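Long-range contacts in trimeric intracellular cation channel type 1B.2 (Caenorhabditis elegans, PDB 5EIK), which forms a homotrimeric potassium channel of intracellular membranes, binds phosphatidylinositol 4,5-bisphosphate and may supply counter-ion current during calcium release: residues Leu27-Leu38 against Leu126-Lys137; Leu15-Gln23 against Pro217-Val226. All coordinates share one frame; numbering follows the deposited sequence.

Contact 1 (Leu27-Leu38 against Leu126-Lys137). With PT5 ([(2R)-1-octadecanoyloxy-3-[oxidanyl-[(1R,2R,3S,4R,5R,6S)-2,3,6-tris(oxidanyl)-4,5-diphosphonooxy-cyclohexyl]oxy-phospho ryl]oxy-propan-2-yl] (8Z)-icosa-5,8,11,14-tetraenoate), chain B.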
loop_
_atom_site.group_PDB
_atom_site.type_symbol
_atom_site.label_atom_id
_atom_site.label_comp_id
_atom_site.label_asym_id
_atom_site.label_seq_id
_atom_site.Cartn_x
_atom_site.Cartn_y
_atom_site.Cartn_z
ATOM N N LEU A 27 -26.245 16.026 -3.859
ATOM C CA LEU A 27 -25.978 14.591 -3.873
ATOM C C LEU A 27 -26.447 13.828 -2.641
ATOM O O LEU A 27 -26.957 12.709 -2.751
ATOM C CB LEU A 27 -24.487 14.364 -4.109
ATOM C CG LEU A 27 -24.001 15.005 -5.416
ATOM C CD1 LEU A 27 -22.546 14.664 -5.639
ATOM C CD2 LEU A 27 -24.844 14.504 -6.584
ATOM N N TYR A 28 -26.275 14.424 -1.469
ATOM C CA TYR A 28 -26.714 13.788 -0.238
ATOM C C TYR A 28 -28.233 13.994 -0.088
ATOM O O TYR A 28 -28.742 15.100 -0.281
ATOM C CB TYR A 28 -25.983 14.405 0.958
ATOM C CG TYR A 28 -26.326 13.754 2.274
ATOM C CD1 TYR A 28 -25.658 12.605 2.705
ATOM C CD2 TYR A 28 -27.330 14.276 3.087
ATOM C CE1 TYR A 28 -25.983 11.999 3.920
ATOM C CE2 TYR A 28 -27.662 13.679 4.293
ATOM C CZ TYR A 28 -26.984 12.544 4.707
ATOM O OH TYR A 28 -27.297 11.967 5.915
ATOM N N PRO A 29 -28.973 12.929 0.260
ATOM C CA PRO A 29 -28.467 11.577 0.516
ATOM C C PRO A 29 -28.812 10.573 -0.590
ATOM O O PRO A 29 -28.318 9.451 -0.589
ATOM C CB PRO A 29 -29.158 11.218 1.818
ATOM C CG PRO A 29 -30.558 11.744 1.551
ATOM C CD PRO A 29 -30.304 13.104 0.877
ATOM N N TYR A 30 -29.646 10.982 -1.537
ATOM C CA TYR A 30 -30.079 10.075 -2.591
ATOM C C TYR A 30 -29.067 9.662 -3.643
ATOM O O TYR A 30 -29.024 8.494 -4.045
ATOM C CB TYR A 30 -31.336 10.631 -3.257
ATOM C CG TYR A 30 -32.494 10.665 -2.295
ATOM C CD1 TYR A 30 -32.977 9.488 -1.724
ATOM C CD2 TYR A 30 -33.071 11.871 -1.903
ATOM C CE1 TYR A 30 -34.002 9.511 -0.779
ATOM C CE2 TYR A 30 -34.095 11.906 -0.961
ATOM C CZ TYR A 30 -34.555 10.721 -0.402
ATOM O OH TYR A 30 -35.563 10.739 0.537
ATOM N N PHE A 31 -28.253 10.586 -4.118
ATOM C CA PHE A 31 -27.279 10.168 -5.102
ATOM C C PHE A 31 -26.196 9.350 -4.390
ATOM O O PHE A 31 -25.681 8.377 -4.941
ATOM C CB PHE A 31 -26.706 11.378 -5.835
ATOM C CG PHE A 31 -27.685 12.020 -6.788
ATOM C CD1 PHE A 31 -28.668 12.893 -6.320
ATOM C CD2 PHE A 31 -27.634 11.738 -8.154
ATOM C CE1 PHE A 31 -29.582 13.476 -7.200
ATOM C CE2 PHE A 31 -28.541 12.312 -9.041
ATOM C CZ PHE A 31 -29.518 13.185 -8.564
ATOM N N ASP A 32 -25.892 9.722 -3.148
ATOM C CA ASP A 32 -24.896 8.999 -2.357
ATOM C C ASP A 32 -25.369 7.578 -2.052
ATOM O O ASP A 32 -24.617 6.610 -2.228
ATOM C CB ASP A 32 -24.602 9.732 -1.039
ATOM C CG ASP A 32 -23.779 10.998 -1.242
ATOM O OD1 ASP A 32 -23.158 11.138 -2.315
ATOM O OD2 ASP A 32 -23.736 11.843 -0.328
ATOM N N ALA A 33 -26.614 7.459 -1.600
ATOM C CA ALA A 33 -27.190 6.163 -1.277
ATOM C C ALA A 33 -27.171 5.237 -2.503
ATOM O O ALA A 33 -26.934 4.033 -2.380
ATOM C CB ALA A 33 -28.622 6.342 -0.761
ATOM N N ALA A 34 -27.416 5.797 -3.683
ATOM C CA ALA A 34 -27.409 5.002 -4.905
ATOM C C ALA A 34 -26.023 4.389 -5.081
ATOM O O ALA A 34 -25.889 3.205 -5.391
ATOM C CB ALA A 34 -27.754 5.873 -6.121
ATOM N N HIS A 35 -24.993 5.209 -4.891
ATOM C CA HIS A 35 -23.622 4.737 -5.003
ATOM C C HIS A 35 -23.344 3.661 -3.931
ATOM O O HIS A 35 -22.784 2.608 -4.235
ATOM C CB HIS A 35 -22.652 5.914 -4.856
ATOM C CG HIS A 35 -21.223 5.501 -4.672
ATOM N ND1 HIS A 35 -20.504 4.850 -5.648
ATOM C CD2 HIS A 35 -20.393 5.621 -3.608
ATOM C CE1 HIS A 35 -19.294 4.584 -5.194
ATOM N NE2 HIS A 35 -19.200 5.039 -3.959
ATOM N N TYR A 36 -23.748 3.915 -2.687
ATOM C CA TYR A 36 -23.535 2.936 -1.620
ATOM C C TYR A 36 -24.232 1.615 -1.930
ATOM O O TYR A 36 -23.639 0.545 -1.762
ATOM C CB TYR A 36 -24.044 3.451 -0.272
ATOM C CG TYR A 36 -23.404 4.735 0.180
ATOM C CD1 TYR A 36 -22.053 4.994 -0.063
ATOM C CD2 TYR A 36 -24.155 5.702 0.844
ATOM C CE1 TYR A 36 -21.472 6.194 0.342
ATOM C CE2 TYR A 36 -23.589 6.898 1.256
ATOM C CZ TYR A 36 -22.251 7.141 1.001
ATOM O OH TYR A 36 -21.713 8.340 1.394
ATOM N N VAL A 37 -25.486 1.696 -2.377
ATOM C CA VAL A 37 -26.246 0.501 -2.713
ATOM C C VAL A 37 -25.534 -0.316 -3.779
ATOM O O VAL A 37 -25.327 -1.513 -3.608
ATOM C CB VAL A 37 -27.673 0.838 -3.211
ATOM C CG1 VAL A 37 -28.370 -0.426 -3.693
ATOM C CG2 VAL A 37 -28.479 1.452 -2.089
ATOM N N LEU A 38 -25.156 0.326 -4.877
ATOM C CA LEU A 38 -24.466 -0.386 -5.941
ATOM C C LEU A 38 -23.117 -0.939 -5.461
ATOM O O LEU A 38 -22.731 -2.060 -5.811
ATOM C CB LEU A 38 -24.282 0.532 -7.160
ATOM C CG LEU A 38 -25.591 0.849 -7.906
ATOM C CD1 LEU A 38 -25.363 1.862 -9.031
ATOM C CD2 LEU A 38 -26.152 -0.442 -8.472
ATOM N N LEU A 126 -30.564 3.427 -10.362
ATOM C CA LEU A 126 -29.481 3.671 -9.424
ATOM C C LEU A 126 -28.191 3.993 -10.168
ATOM O O LEU A 126 -27.437 4.882 -9.776
ATOM C CB LEU A 126 -29.280 2.450 -8.533
ATOM C CG LEU A 126 -30.470 2.125 -7.631
ATOM C CD1 LEU A 126 -30.280 0.760 -7.007
ATOM C CD2 LEU A 126 -30.620 3.199 -6.568
ATOM N N SER A 127 -27.952 3.271 -11.255
ATOM C CA SER A 127 -26.757 3.474 -12.055
ATOM C C SER A 127 -26.676 4.887 -12.601
ATOM O O SER A 127 -25.593 5.471 -12.676
ATOM C CB SER A 127 -26.729 2.472 -13.203
ATOM O OG SER A 127 -26.631 1.151 -12.699
ATOM N N VAL A 128 -27.821 5.439 -12.985
ATOM C CA VAL A 128 -27.850 6.795 -13.515
ATOM C C VAL A 128 -27.429 7.762 -12.424
ATOM O O VAL A 128 -26.543 8.596 -12.636
ATOM C CB VAL A 128 -29.260 7.166 -14.043
ATOM C CG1 VAL A 128 -29.317 8.636 -14.422
ATOM C CG2 VAL A 128 -29.581 6.317 -15.271
ATOM N N LEU A 129 -28.048 7.640 -11.251
ATOM C CA LEU A 129 -27.708 8.514 -10.136
ATOM C C LEU A 129 -26.231 8.376 -9.772
ATOM O O LEU A 129 -25.562 9.369 -9.470
ATOM C CB LEU A 129 -28.563 8.193 -8.909
ATOM C CG LEU A 129 -30.086 8.274 -9.075
ATOM C CD1 LEU A 129 -30.745 8.050 -7.726
ATOM C CD2 LEU A 129 -30.490 9.624 -9.636
ATOM N N LYS A 130 -25.715 7.150 -9.803
ATOM C CA LYS A 130 -24.316 6.940 -9.463
ATOM C C LYS A 130 -23.392 7.666 -10.440
ATOM O O LYS A 130 -22.395 8.269 -10.035
ATOM C CB LYS A 130 -23.965 5.451 -9.451
ATOM C CG LYS A 130 -22.511 5.205 -9.072
ATOM C CD LYS A 130 -22.086 3.784 -9.317
ATOM C CE LYS A 130 -20.579 3.640 -9.154
ATOM N NZ LYS A 130 -20.104 2.320 -9.668
ATOM N N GLU A 131 -23.714 7.610 -11.729
ATOM C CA GLU A 131 -22.873 8.283 -12.706
ATOM C C GLU A 131 -22.871 9.795 -12.468
ATOM O O GLU A 131 -21.855 10.459 -12.650
ATOM C CB GLU A 131 -23.321 7.940 -14.130
ATOM C CG GLU A 131 -23.073 6.483 -14.502
ATOM C CD GLU A 131 -21.658 6.021 -14.154
ATOM O OE1 GLU A 131 -20.684 6.734 -14.489
ATOM O OE2 GLU A 131 -21.513 4.941 -13.546
ATOM N N VAL A 132 -24.004 10.340 -12.046
ATOM C CA VAL A 132 -24.063 11.762 -11.764
ATOM C C VAL A 132 -23.106 12.054 -10.609
ATOM O O VAL A 132 -22.353 13.020 -10.645
ATOM C CB VAL A 132 -25.495 12.199 -11.366
ATOM C CG1 VAL A 132 -25.478 13.605 -10.738
ATOM C CG2 VAL A 132 -26.392 12.183 -12.600
ATOM N N GLN A 133 -23.124 11.201 -9.592
ATOM C CA GLN A 133 -22.268 11.391 -8.431
ATOM C C GLN A 133 -20.772 11.223 -8.753
ATOM O O GLN A 133 -19.923 11.944 -8.220
ATOM C CB GLN A 133 -22.699 10.427 -7.314
ATOM C CG GLN A 133 -22.183 10.807 -5.934
ATOM C CD GLN A 133 -21.424 9.673 -5.280
ATOM O OE1 GLN A 133 -20.769 8.884 -5.969
ATOM N NE2 GLN A 133 -21.493 9.587 -3.952
ATOM N N ARG A 134 -20.448 10.282 -9.628
ATOM C CA ARG A 134 -19.060 10.066 -10.019
ATOM C C ARG A 134 -18.485 11.331 -10.668
ATOM O O ARG A 134 -17.348 11.729 -10.383
ATOM C CB ARG A 134 -18.951 8.909 -11.010
ATOM C CG ARG A 134 -17.511 8.608 -11.413
ATOM C CD ARG A 134 -17.445 7.813 -12.703
ATOM N NE ARG A 134 -18.231 6.584 -12.635
ATOM C CZ ARG A 134 -17.828 5.459 -12.053
ATOM N NH1 ARG A 134 -16.631 5.392 -11.482
ATOM N NH2 ARG A 134 -18.625 4.400 -12.041
ATOM N N THR A 135 -19.271 11.947 -11.549
ATOM C CA THR A 135 -18.843 13.156 -12.245
ATOM C C THR A 135 -18.498 14.236 -11.235
ATOM O O THR A 135 -17.515 14.960 -11.393
ATOM C CB THR A 135 -19.936 13.680 -13.178
ATOM O OG1 THR A 135 -20.277 12.663 -14.130
ATOM C CG2 THR A 135 -19.445 14.903 -13.928
ATOM N N HIS A 136 -19.311 14.341 -10.192
ATOM C CA HIS A 136 -19.065 15.319 -9.140
ATOM C C HIS A 136 -17.786 14.988 -8.365
ATOM O O HIS A 136 -17.065 15.890 -7.951
ATOM C CB HIS A 136 -20.240 15.355 -8.157
ATOM C CG HIS A 136 -19.956 16.143 -6.918
ATOM N ND1 HIS A 136 -20.044 17.517 -6.872
ATOM C CD2 HIS A 136 -19.534 15.752 -5.690
ATOM C CE1 HIS A 136 -19.689 17.939 -5.669
ATOM N NE2 HIS A 136 -19.375 16.887 -4.936
ATOM N N LYS A 137 -17.513 13.699 -8.152
ATOM C CA LYS A 137 -16.310 13.300 -7.411
ATOM C C LYS A 137 -15.055 13.725 -8.173
ATOM O O LYS A 137 -14.122 14.279 -7.596
ATOM C CB LYS A 137 -16.262 11.783 -7.199
ATOM C CG LYS A 137 -17.340 11.211 -6.301
ATOM C CD LYS A 137 -17.120 9.715 -6.098
ATOM C CE LYS A 137 -18.075 9.133 -5.069
ATOM N NZ LYS A 137 -18.027 9.891 -3.789
HETATM O O12 PT5 B . -9.667 -0.774 -14.945
HETATM P P1 PT5 B . -9.316 -0.675 -13.469
HETATM O O13 PT5 B . -8.698 0.868 -12.960
HETATM O O11 PT5 B . -8.181 -1.741 -12.956
HETATM O O6 PT5 B . -12.660 -2.561 -12.754
HETATM O O1 PT5 B . -10.541 -0.885 -12.495
HETATM C C1 PT5 B . -11.830 -0.325 -12.770
HETATM C C6 PT5 B . -12.795 -1.281 -12.131
HETATM C C2 PT5 B . -12.033 1.116 -12.168
HETATM O O2 PT5 B . -11.747 1.104 -10.756
HETATM C C3 PT5 B . -13.514 1.574 -12.337
HETATM O O3 PT5 B . -13.663 2.823 -11.676
HETATM C C4 PT5 B . -14.494 0.594 -11.745
HETATM O O4 PT5 B . -15.793 0.940 -12.118
HETATM P P4 PT5 B . -16.876 1.429 -11.001
HETATM O O41 PT5 B . -17.067 0.374 -9.793
HETATM O O42 PT5 B . -18.317 1.675 -11.691
HETATM O O43 PT5 B . -16.384 2.718 -10.397
HETATM C C5 PT5 B . -14.262 -0.848 -12.239
HETATM O O5 PT5 B . -15.055 -1.713 -11.428
HETATM P P5 PT5 B . -16.352 -2.389 -12.158
HETATM O O52 PT5 B . -16.710 -1.720 -13.557
HETATM O O51 PT5 B . -16.063 -4.040 -12.297
HETATM O O53 PT5 B . -17.484 -2.173 -10.956
HETATM C C7 PT5 B . -8.093 1.029 -11.646
HETATM C C8 PT5 B . -6.829 1.887 -11.843
HETATM C C9 PT5 B . -5.513 1.071 -12.054
HETATM O O16 PT5 B . -6.670 2.762 -10.659
HETATM C C10 PT5 B . -7.001 4.075 -10.833
HETATM O O17 PT5 B . -8.144 4.497 -10.818
HETATM O O18 PT5 B . -4.469 1.568 -11.109
HETATM C C11 PT5 B . -3.065 1.392 -11.348
HETATM O O19 PT5 B . -2.521 1.227 -12.478
HETATM C C12 PT5 B . -5.796 4.994 -11.044
HETATM C C13 PT5 B . -5.641 6.215 -10.103
HETATM C C14 PT5 B . -4.408 7.061 -10.497
HETATM C C15 PT5 B . -3.204 6.846 -9.561
HETATM C C16 PT5 B . -2.041 7.848 -9.815
HETATM C C17 PT5 B . -0.624 7.207 -9.678
HETATM C C18 PT5 B . 0.374 8.088 -8.923
HETATM C C19 PT5 B . 1.348 7.669 -8.255
HETATM C C20 PT5 B . 1.636 6.816 -7.009
HETATM C C21 PT5 B . 1.998 5.331 -7.264
HETATM C C22 PT5 B . 1.969 4.477 -5.982
HETATM C C23 PT5 B . 3.150 3.489 -5.892
HETATM C C24 PT5 B . 3.887 3.548 -4.537
HETATM C C31 PT5 B . -2.249 1.425 -10.053
HETATM C C32 PT5 B . -1.926 2.873 -9.585
HETATM C C33 PT5 B . -1.210 2.929 -8.202
HETATM C C34 PT5 B . -2.160 3.122 -6.992
HETATM C C35 PT5 B . -1.553 3.087 -5.503
HETATM C C36 PT5 B . -1.620 1.972 -4.692
HETATM C C37 PT5 B . -0.449 1.675 -3.730
HETATM C C38 PT5 B . -1.041 1.274 -2.474
HETATM C C39 PT5 B . -1.099 -0.059 -1.876
HETATM C C40 PT5 B . -1.993 -1.109 -2.454
HETATM C C25 PT5 B . 3.491 2.376 -3.605
HETATM C C26 PT5 B . 4.027 2.552 -2.175
HETATM C C41 PT5 B . -1.335 -2.269 -3.213
HETATM C C42 PT5 B . -2.357 -3.186 -3.895
HETATM C C43 PT5 B . -2.665 -2.781 -5.341
#
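Gln133 NE2 donates to Asp32 OD1 at 2.8 Å, nearly straight (N-H...O 168°). The donor meets that oxygen on the anti side, tilted out of the carboxylate plane, while OD1 lies in the Gln133 amide plane; carboxylate and amide are turned 66° apart. At the amide's other end, Gln133 OE1 lies over one face of the His35 ring, 3.7 Å from CG of His35. With CG anti to the backbone N (chi1 168°), the imidazole swings beside Lys130, whose CE approaches the ring edge; His35 NE2 is hydrogen-bonded to Ser70 O. Residues 30-38 and 126-137 lie on transmembrane helices 1 and 4 of the TRIC channel fold, their axes within 8.0 Å here. The extended Lys130 chain runs past His35 to the bound PIP2 head group, where NZ of Lys130 and NH2 of Arg134 each donate a hydrogen bond to phosphate O42 at 2.8 Å. Arg134 NH1 grips O43 at 2.9 Å, and a salt bridge from its NE to Glu131 OE1 should help fix the guanidinium. On the apolar flank, Phe31 CE2 presses against Leu129 CD2 at 3.4 Å and meets Val132 CG1. Ala34 CB fits against Leu129 CB; toward the other end of segment 27-38, Leu38 CD1 reaches Lys130 CD.

Contact 2 (Leu15-Gln23 against Pro217-Val226). With DMU (decyl-beta-D-maltopyranoside), chain K.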
loop_
_atom_site.group_PDB
_atom_site.type_symbol
_atom_site.label_atom_id
_atom_site.label_comp_id
_atom_site.label_asym_id
_atom_site.label_seq_id
_atom_site.Cartn_x
_atom_site.Cartn_y
_atom_site.Cartn_z
ATOM N N LEU A 15 -29.946 23.347 -22.919
ATOM C CA LEU A 15 -28.881 22.435 -22.537
ATOM C C LEU A 15 -28.001 23.083 -21.482
ATOM O O LEU A 15 -27.662 22.450 -20.483
ATOM C CB LEU A 15 -28.026 22.061 -23.748
ATOM C CG LEU A 15 -28.716 21.273 -24.865
ATOM C CD1 LEU A 15 -27.708 20.949 -25.957
ATOM C CD2 LEU A 15 -29.319 19.996 -24.305
ATOM N N ILE A 16 -27.631 24.340 -21.702
ATOM C CA ILE A 16 -26.792 25.051 -20.746
ATOM C C ILE A 16 -27.442 25.050 -19.369
ATOM O O ILE A 16 -26.761 24.883 -18.354
ATOM C CB ILE A 16 -26.537 26.511 -21.184
ATOM C CG1 ILE A 16 -25.569 26.534 -22.365
ATOM C CG2 ILE A 16 -25.942 27.315 -20.035
ATOM C CD1 ILE A 16 -25.331 27.917 -22.935
ATOM N N ASP A 17 -28.758 25.221 -19.333
ATOM C CA ASP A 17 -29.472 25.232 -18.063
ATOM C C ASP A 17 -29.519 23.855 -17.422
ATOM O O ASP A 17 -29.411 23.729 -16.203
ATOM C CB ASP A 17 -30.896 25.751 -18.252
ATOM C CG ASP A 17 -30.929 27.223 -18.591
ATOM O OD1 ASP A 17 -30.252 28.001 -17.885
ATOM O OD2 ASP A 17 -31.634 27.601 -19.551
ATOM N N ALA A 18 -29.686 22.828 -18.244
ATOM C CA ALA A 18 -29.743 21.463 -17.745
ATOM C C ALA A 18 -28.406 21.144 -17.094
ATOM O O ALA A 18 -28.351 20.526 -16.035
ATOM C CB ALA A 18 -30.018 20.494 -18.891
ATOM N N GLY A 19 -27.333 21.590 -17.738
ATOM C CA GLY A 19 -25.999 21.357 -17.228
ATOM C C GLY A 19 -25.768 22.014 -15.886
ATOM O O GLY A 19 -25.203 21.399 -14.980
ATOM N N GLY A 20 -26.192 23.266 -15.752
ATOM C CA GLY A 20 -26.013 23.955 -14.487
ATOM C C GLY A 20 -26.895 23.261 -13.472
ATOM O O GLY A 20 -26.576 23.172 -12.287
ATOM N N TYR A 21 -28.015 22.752 -13.967
ATOM C CA TYR A 21 -28.980 22.058 -13.138
ATOM C C TYR A 21 -28.362 20.834 -12.469
ATOM O O TYR A 21 -28.329 20.728 -11.240
ATOM C CB TYR A 21 -30.168 21.629 -13.999
ATOM C CG TYR A 21 -31.060 20.640 -13.308
ATOM C CD1 TYR A 21 -31.742 20.995 -12.156
ATOM C CD2 TYR A 21 -31.184 19.329 -13.776
ATOM C CE1 TYR A 21 -32.519 20.081 -11.486
ATOM C CE2 TYR A 21 -31.970 18.397 -13.104
ATOM C CZ TYR A 21 -32.634 18.783 -11.957
ATOM O OH TYR A 21 -33.415 17.878 -11.277
ATOM N N VAL A 22 -27.886 19.908 -13.294
ATOM C CA VAL A 22 -27.273 18.685 -12.809
ATOM C C VAL A 22 -26.108 18.994 -11.882
ATOM O O VAL A 22 -25.964 18.381 -10.830
ATOM C CB VAL A 22 -26.771 17.821 -13.980
ATOM C CG1 VAL A 22 -25.959 16.652 -13.456
ATOM C CG2 VAL A 22 -27.952 17.315 -14.786
ATOM N N GLN A 23 -25.289 19.960 -12.273
ATOM C CA GLN A 23 -24.128 20.345 -11.490
ATOM C C GLN A 23 -24.440 20.892 -10.095
ATOM O O GLN A 23 -23.575 20.889 -9.219
ATOM C CB GLN A 23 -23.299 21.358 -12.275
ATOM C CG GLN A 23 -22.074 21.865 -11.540
ATOM C CD GLN A 23 -21.062 22.498 -12.471
ATOM O OE1 GLN A 23 -21.405 23.353 -13.290
ATOM N NE2 GLN A 23 -19.803 22.087 -12.346
ATOM N N PRO A 217 -19.102 26.453 -23.163
ATOM C CA PRO A 217 -19.673 26.841 -21.868
ATOM C C PRO A 217 -19.462 25.681 -20.900
ATOM O O PRO A 217 -19.898 24.562 -21.177
ATOM C CB PRO A 217 -21.156 27.041 -22.183
ATOM C CG PRO A 217 -21.164 27.384 -23.641
ATOM C CD PRO A 217 -20.141 26.432 -24.206
ATOM N N HIS A 218 -18.804 25.942 -19.778
ATOM C CA HIS A 218 -18.531 24.891 -18.804
ATOM C C HIS A 218 -19.750 24.059 -18.417
ATOM O O HIS A 218 -19.666 22.830 -18.357
ATOM C CB HIS A 218 -17.866 25.490 -17.562
ATOM C CG HIS A 218 -16.501 26.046 -17.828
ATOM N ND1 HIS A 218 -15.730 26.636 -16.851
ATOM C CD2 HIS A 218 -15.770 26.105 -18.969
ATOM C CE1 HIS A 218 -14.584 27.035 -17.375
ATOM N NE2 HIS A 218 -14.584 26.724 -18.659
ATOM N N ASP A 219 -20.883 24.712 -18.179
ATOM C CA ASP A 219 -22.091 23.982 -17.807
ATOM C C ASP A 219 -22.542 23.033 -18.905
ATOM O O ASP A 219 -23.241 22.057 -18.641
ATOM C CB ASP A 219 -23.234 24.940 -17.459
ATOM C CG ASP A 219 -23.202 25.385 -16.005
ATOM O OD1 ASP A 219 -22.950 24.531 -15.127
ATOM O OD2 ASP A 219 -23.444 26.582 -15.736
ATOM N N LEU A 220 -22.144 23.320 -20.137
ATOM C CA LEU A 220 -22.508 22.472 -21.260
ATOM C C LEU A 220 -21.546 21.288 -21.328
ATOM O O LEU A 220 -21.952 20.164 -21.624
ATOM C CB LEU A 220 -22.450 23.270 -22.563
ATOM C CG LEU A 220 -22.761 22.499 -23.847
ATOM C CD1 LEU A 220 -24.183 21.931 -23.800
ATOM C CD2 LEU A 220 -22.586 23.433 -25.036
ATOM N N VAL A 221 -20.270 21.552 -21.059
ATOM C CA VAL A 221 -19.261 20.502 -21.070
ATOM C C VAL A 221 -19.636 19.522 -19.968
ATOM O O VAL A 221 -19.597 18.306 -20.150
ATOM C CB VAL A 221 -17.841 21.066 -20.782
ATOM C CG1 VAL A 221 -16.879 19.930 -20.502
ATOM C CG2 VAL A 221 -17.344 21.870 -21.975
ATOM N N TYR A 222 -20.018 20.071 -18.825
ATOM C CA TYR A 222 -20.410 19.244 -17.704
ATOM C C TYR A 222 -21.523 18.292 -18.126
ATOM O O TYR A 222 -21.484 17.096 -17.823
ATOM C CB TYR A 222 -20.907 20.102 -16.549
ATOM C CG TYR A 222 -20.907 19.357 -15.241
ATOM C CD1 TYR A 222 -19.755 19.296 -14.458
ATOM C CD2 TYR A 222 -22.042 18.674 -14.800
ATOM C CE1 TYR A 222 -19.729 18.572 -13.264
ATOM C CE2 TYR A 222 -22.026 17.946 -13.608
ATOM C CZ TYR A 222 -20.865 17.902 -12.847
ATOM O OH TYR A 222 -20.825 17.205 -11.669
ATOM N N LEU A 223 -22.514 18.831 -18.827
ATOM C CA LEU A 223 -23.637 18.029 -19.283
ATOM C C LEU A 223 -23.156 16.896 -20.173
ATOM O O LEU A 223 -23.628 15.761 -20.053
ATOM C CB LEU A 223 -24.635 18.888 -20.052
ATOM C CG LEU A 223 -25.954 18.170 -20.333
ATOM C CD1 LEU A 223 -26.659 17.885 -19.011
ATOM C CD2 LEU A 223 -26.827 19.029 -21.228
ATOM N N CYS A 224 -22.219 17.203 -21.066
ATOM C CA CYS A 224 -21.683 16.189 -21.964
ATOM C C CYS A 224 -20.948 15.094 -21.203
ATOM O O CYS A 224 -21.114 13.912 -21.510
ATOM C CB CYS A 224 -20.738 16.813 -22.992
ATOM S SG CYS A 224 -21.589 17.813 -24.210
ATOM N N VAL A 225 -20.142 15.482 -20.217
ATOM C CA VAL A 225 -19.403 14.498 -19.435
ATOM C C VAL A 225 -20.372 13.552 -18.747
ATOM O O VAL A 225 -20.251 12.332 -18.866
ATOM C CB VAL A 225 -18.514 15.157 -18.374
ATOM C CG1 VAL A 225 -17.833 14.089 -17.532
ATOM C CG2 VAL A 225 -17.468 16.017 -19.050
ATOM N N VAL A 226 -21.337 14.113 -18.028
ATOM C CA VAL A 226 -22.335 13.295 -17.353
ATOM C C VAL A 226 -23.049 12.418 -18.389
ATOM O O VAL A 226 -23.242 11.216 -18.185
ATOM C CB VAL A 226 -23.377 14.176 -16.639
ATOM C CG1 VAL A 226 -24.407 13.314 -15.945
ATOM C CG2 VAL A 226 -22.688 15.059 -15.624
HETATM C C1 DMU K . -31.838 16.407 -5.363
HETATM C C2 DMU K . -32.236 17.882 -5.094
HETATM C C3 DMU K . -33.307 18.396 -6.181
HETATM C C4 DMU K . -34.388 17.352 -6.364
HETATM O O5 DMU K . -33.814 16.109 -6.791
HETATM C C6 DMU K . -33.085 15.542 -5.682
HETATM O O7 DMU K . -34.113 19.702 -5.760
HETATM O O16 DMU K . -32.662 14.210 -6.019
HETATM C C18 DMU K . -33.745 13.322 -5.709
HETATM C C19 DMU K . -33.327 11.895 -6.074
HETATM C C22 DMU K . -34.541 11.093 -6.523
HETATM C C25 DMU K . -34.161 10.299 -7.769
HETATM C C28 DMU K . -35.402 9.572 -8.287
HETATM C C31 DMU K . -34.999 8.531 -9.331
HETATM C C34 DMU K . -34.847 7.163 -8.652
HETATM C C37 DMU K . -35.044 6.043 -9.683
HETATM C C40 DMU K . -34.128 4.862 -9.338
HETATM C C43 DMU K . -34.868 3.899 -8.400
HETATM O O49 DMU K . -31.208 15.886 -4.191
HETATM O O55 DMU K . -31.030 18.675 -5.135
HETATM C C57 DMU K . -35.384 17.837 -7.417
HETATM O O61 DMU K . -36.538 16.993 -7.415
HETATM C C5 DMU K . -33.476 22.008 -5.353
HETATM C C7 DMU K . -34.614 22.725 -6.096
HETATM C C8 DMU K . -34.294 22.971 -7.518
HETATM C C9 DMU K . -33.938 21.635 -8.209
HETATM O O1 DMU K . -32.888 20.992 -7.524
HETATM C C10 DMU K . -33.124 20.723 -6.090
HETATM O O2 DMU K . -35.400 23.509 -8.141
HETATM O O3 DMU K . -33.802 21.714 -4.036
HETATM O O4 DMU K . -34.892 24.006 -5.459
HETATM C C11 DMU K . -33.591 21.818 -9.687
HETATM O O6 DMU K . -33.398 20.555 -10.327
#
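Asp219 enters the other helix as a knob, its side chain seated among Ile16, Gly19, Gly20 and Gln23. From the backbone outward, CB of Asp219 rests 3.6 Å from Ile16 O, CG of Asp219 lies against Gly20 CA, and OD1 of Asp219 comes to 3.2 Å from that same Gly20 CA. The backbone also takes part: Gly19 CA meets Asp219 O at 3.2 Å in a CA-H...O contact with 154° at the hydrogen. A beta carbon on Gly19 would collide with that carbonyl, consistent with the close axis separation of 7.4 Å. About one turn farther along helix 218-238, Tyr222 has its CG anti to the backbone N (chi1 -162°), which lays one ring face against Gln23. Gln23 CB makes a CH-pi contact 4.0 Å from the centroid of the Tyr222 ring, 19° off the normal, and Val22 CG1 comes to the ring edge. Replacing Tyr222 by an alanine would probably leave Gln23 CB and Val22 CG1 without the ring they pack on and open a gap between the helices. On the other flank, Leu15 CB touches Leu220 CD1 at 3.8 Å, and Leu223 CD2 packs on Leu15 and Ala18. The whole is characteristic of a glycine-mediated helix crossing, here joining the probably lumenal N-terminal helix 11-24 to the start of transmembrane helix 7.

Contact 1 lies close to the middle of the subunit, its centre about 7 Å from that of the chain, and 8 of its 16 touching residues are buried; contact 2 is peripheral, about 19 Å from the chain centre, with 3 of 13 buried. The two share no helix, and their centres are about 17 Å apart, yet they touch: Thr135 CG2 packs on Tyr222 CZ at 3.5 Å, joining helix 120-148 to helix 218-238. Helices 11-24 and 30-47, consecutive in the chain, supply the other halves. Contact 1 buries 790 Å² and combines an apolar flank with a polar side that extends to the lipid phosphate; contact 2 buries 601 Å², largely by close helix approach.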